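Local coordinates for protein diphthine synthase (Entamoeba histolytica, PDB 3I4T) that probably methylates a precursor of diphthamide on elongation factor 2, using S-adenosylmethionine, at residues A[149-154]-A[181-186]. Numbering follows the deposited sequence.
Sequences GQTVSV and LVLLDI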
loop_
_atom_site.group_PDB
_atom_site.type_symbol
_atom_site.label_atom_id
_atom_site.label_comp_id
_atom_site.label_asym_id
_atom_site.label_seq_id
_atom_site.Cartn_x
_atom_site.Cartn_y
_atom_site.Cartn_z
ATOM N N GLY A 149 -7.913 6.017 -7.975
ATOM C CA GLY A 149 -8.669 5.082 -8.810
ATOM C C GLY A 149 -7.736 3.953 -9.191
ATOM O O GLY A 149 -6.784 3.671 -8.444
ATOM N N GLN A 150 -7.970 3.315 -10.348
ATOM C CA GLN A 150 -7.107 2.202 -10.750
ATOM C C GLN A 150 -5.715 2.644 -11.220
ATOM O O GLN A 150 -5.543 3.727 -11.801
ATOM C CB GLN A 150 -7.796 1.251 -11.726
ATOM C CG GLN A 150 -7.780 1.606 -13.203
ATOM C CD GLN A 150 -8.642 0.638 -14.028
ATOM O OE1 GLN A 150 -8.382 -0.575 -14.069
ATOM N NE2 GLN A 150 -9.670 1.172 -14.682
ATOM N N THR A 151 -4.728 1.797 -10.928
ATOM C CA THR A 151 -3.327 2.046 -11.238
ATOM C C THR A 151 -3.058 1.673 -12.693
ATOM O O THR A 151 -3.605 0.673 -13.200
ATOM C CB THR A 151 -2.429 1.250 -10.269
ATOM O OG1 THR A 151 -2.838 1.521 -8.918
ATOM C CG2 THR A 151 -0.949 1.585 -10.440
ATOM N N VAL A 152 -2.241 2.487 -13.372
ATOM C CA VAL A 152 -1.946 2.259 -14.796
ATOM C C VAL A 152 -0.436 2.162 -15.058
ATOM O O VAL A 152 0.374 2.682 -14.278
ATOM C CB VAL A 152 -2.586 3.323 -15.725
ATOM C CG1 VAL A 152 -4.079 3.372 -15.535
ATOM C CG2 VAL A 152 -1.967 4.694 -15.502
ATOM N N SER A 153 -0.079 1.493 -16.154
ATOM C CA SER A 153 1.326 1.273 -16.532
ATOM C C SER A 153 1.625 1.819 -17.916
ATOM O O SER A 153 0.906 1.527 -18.882
ATOM C CB SER A 153 1.698 -0.220 -16.479
ATOM O OG SER A 153 1.780 -0.676 -15.133
ATOM N N VAL A 154 2.688 2.614 -18.004
ATOM C CA VAL A 154 3.173 3.103 -19.289
ATOM C C VAL A 154 4.361 2.241 -19.729
ATOM O O VAL A 154 5.273 1.992 -18.944
ATOM C CB VAL A 154 3.522 4.609 -19.238
ATOM C CG1 VAL A 154 4.060 5.085 -20.578
ATOM C CG2 VAL A 154 2.283 5.418 -18.877
ATOM N N LEU A 181 -2.228 6.822 -10.203
ATOM C CA LEU A 181 -0.822 6.472 -10.095
ATOM C C LEU A 181 -0.385 5.843 -11.394
ATOM O O LEU A 181 -0.968 4.854 -11.837
ATOM C CB LEU A 181 -0.586 5.484 -8.949
ATOM C CG LEU A 181 0.795 4.828 -8.849
ATOM C CD1 LEU A 181 1.898 5.861 -8.518
ATOM C CD2 LEU A 181 0.739 3.728 -7.803
ATOM N N VAL A 182 0.641 6.432 -12.000
ATOM C CA VAL A 182 1.183 5.962 -13.261
ATOM C C VAL A 182 2.532 5.277 -13.011
ATOM O O VAL A 182 3.522 5.927 -12.684
ATOM C CB VAL A 182 1.358 7.126 -14.253
ATOM C CG1 VAL A 182 1.807 6.607 -15.618
ATOM C CG2 VAL A 182 0.068 7.932 -14.371
ATOM N N LEU A 183 2.554 3.958 -13.137
ATOM C CA LEU A 183 3.793 3.199 -12.982
ATOM C C LEU A 183 4.509 3.135 -14.324
ATOM O O LEU A 183 3.870 3.067 -15.363
ATOM C CB LEU A 183 3.511 1.804 -12.416
ATOM C CG LEU A 183 2.919 1.766 -10.998
ATOM C CD1 LEU A 183 2.652 0.335 -10.580
ATOM C CD2 LEU A 183 3.836 2.450 -9.975
ATOM N N LEU A 184 5.835 3.199 -14.293
ATOM C CA LEU A 184 6.640 3.318 -15.519
ATOM C C LEU A 184 7.390 2.013 -15.802
ATOM O O LEU A 184 7.575 1.190 -14.908
ATOM C CB LEU A 184 7.614 4.509 -15.433
ATOM C CG LEU A 184 7.075 5.874 -14.982
ATOM C CD1 LEU A 184 8.141 6.975 -15.111
ATOM C CD2 LEU A 184 5.822 6.267 -15.734
ATOM N N ASP A 185 7.811 1.840 -17.046
ATOM C CA ASP A 185 8.341 0.574 -17.528
ATOM C C ASP A 185 9.765 0.318 -17.054
ATOM O O ASP A 185 10.498 1.247 -16.703
ATOM C CB ASP A 185 8.277 0.555 -19.062
ATOM C CG ASP A 185 8.298 -0.847 -19.643
ATOM O OD1 ASP A 185 8.226 -1.841 -18.890
ATOM O OD2 ASP A 185 8.386 -0.945 -20.883
ATOM N N ILE A 186 10.133 -0.959 -17.023
ATOM C CA ILE A 186 11.486 -1.399 -16.676
ATOM C C ILE A 186 11.871 -2.534 -17.625
ATOM O O ILE A 186 11.341 -3.646 -17.519
ATOM C CB ILE A 186 11.585 -1.904 -15.203
ATOM C CG1 ILE A 186 11.172 -0.808 -14.207
ATOM C CG2 ILE A 186 12.998 -2.383 -14.898
ATOM C CD1 ILE A 186 10.920 -1.311 -12.775
HETATM O O HOH W 1 -4.282 4.989 -9.298
#
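T151 meets L181 and L183 through its methyl group, beside the ladder that joins 149-154 to 181-186 in parallel. From T151 CB, 4.2 Å from L181 O, the side chain forks. CG2, anti to the backbone N (chi1 -52° places OG1 beside that N instead), passes 3.6 Å from L181 O and lies against two leucine branches, 3.8 Å from L181 CD2 and equally near L183 CD1. Threonine suits this place because its methyl supplies the apolar surface while OG1 turns elsewhere; Y146 of the second subunit packs on T151 and L183.

The backbones zip together: V152 N donates to L181 O at 3.1 Å and an almost straight 177°, L183 N to V152 O at 2.8 Å, and V154 N to L183 O at 2.9 Å. On the face bearing the valines, V154 CG2 reaches V182 CG1 at 3.5 Å, and V152 CG2 touches V182 CG2; beta-branched valine suits an extended strand. V152 and V154 pack on helix 166-175, and V154 and V182 on helix 211-225. Before the ladder starts, a water bridges the loop residue G149 and L181, donating to G149 O and accepting from L181 N.

These strands are the two arms of a beta-alpha-beta crossover through helix 166-175. Main-chain bonds fix the register, whereas apolar contacts dominate between side chains, implying a hydrophobic core on the valine face and a subunit interface near T151 and L183.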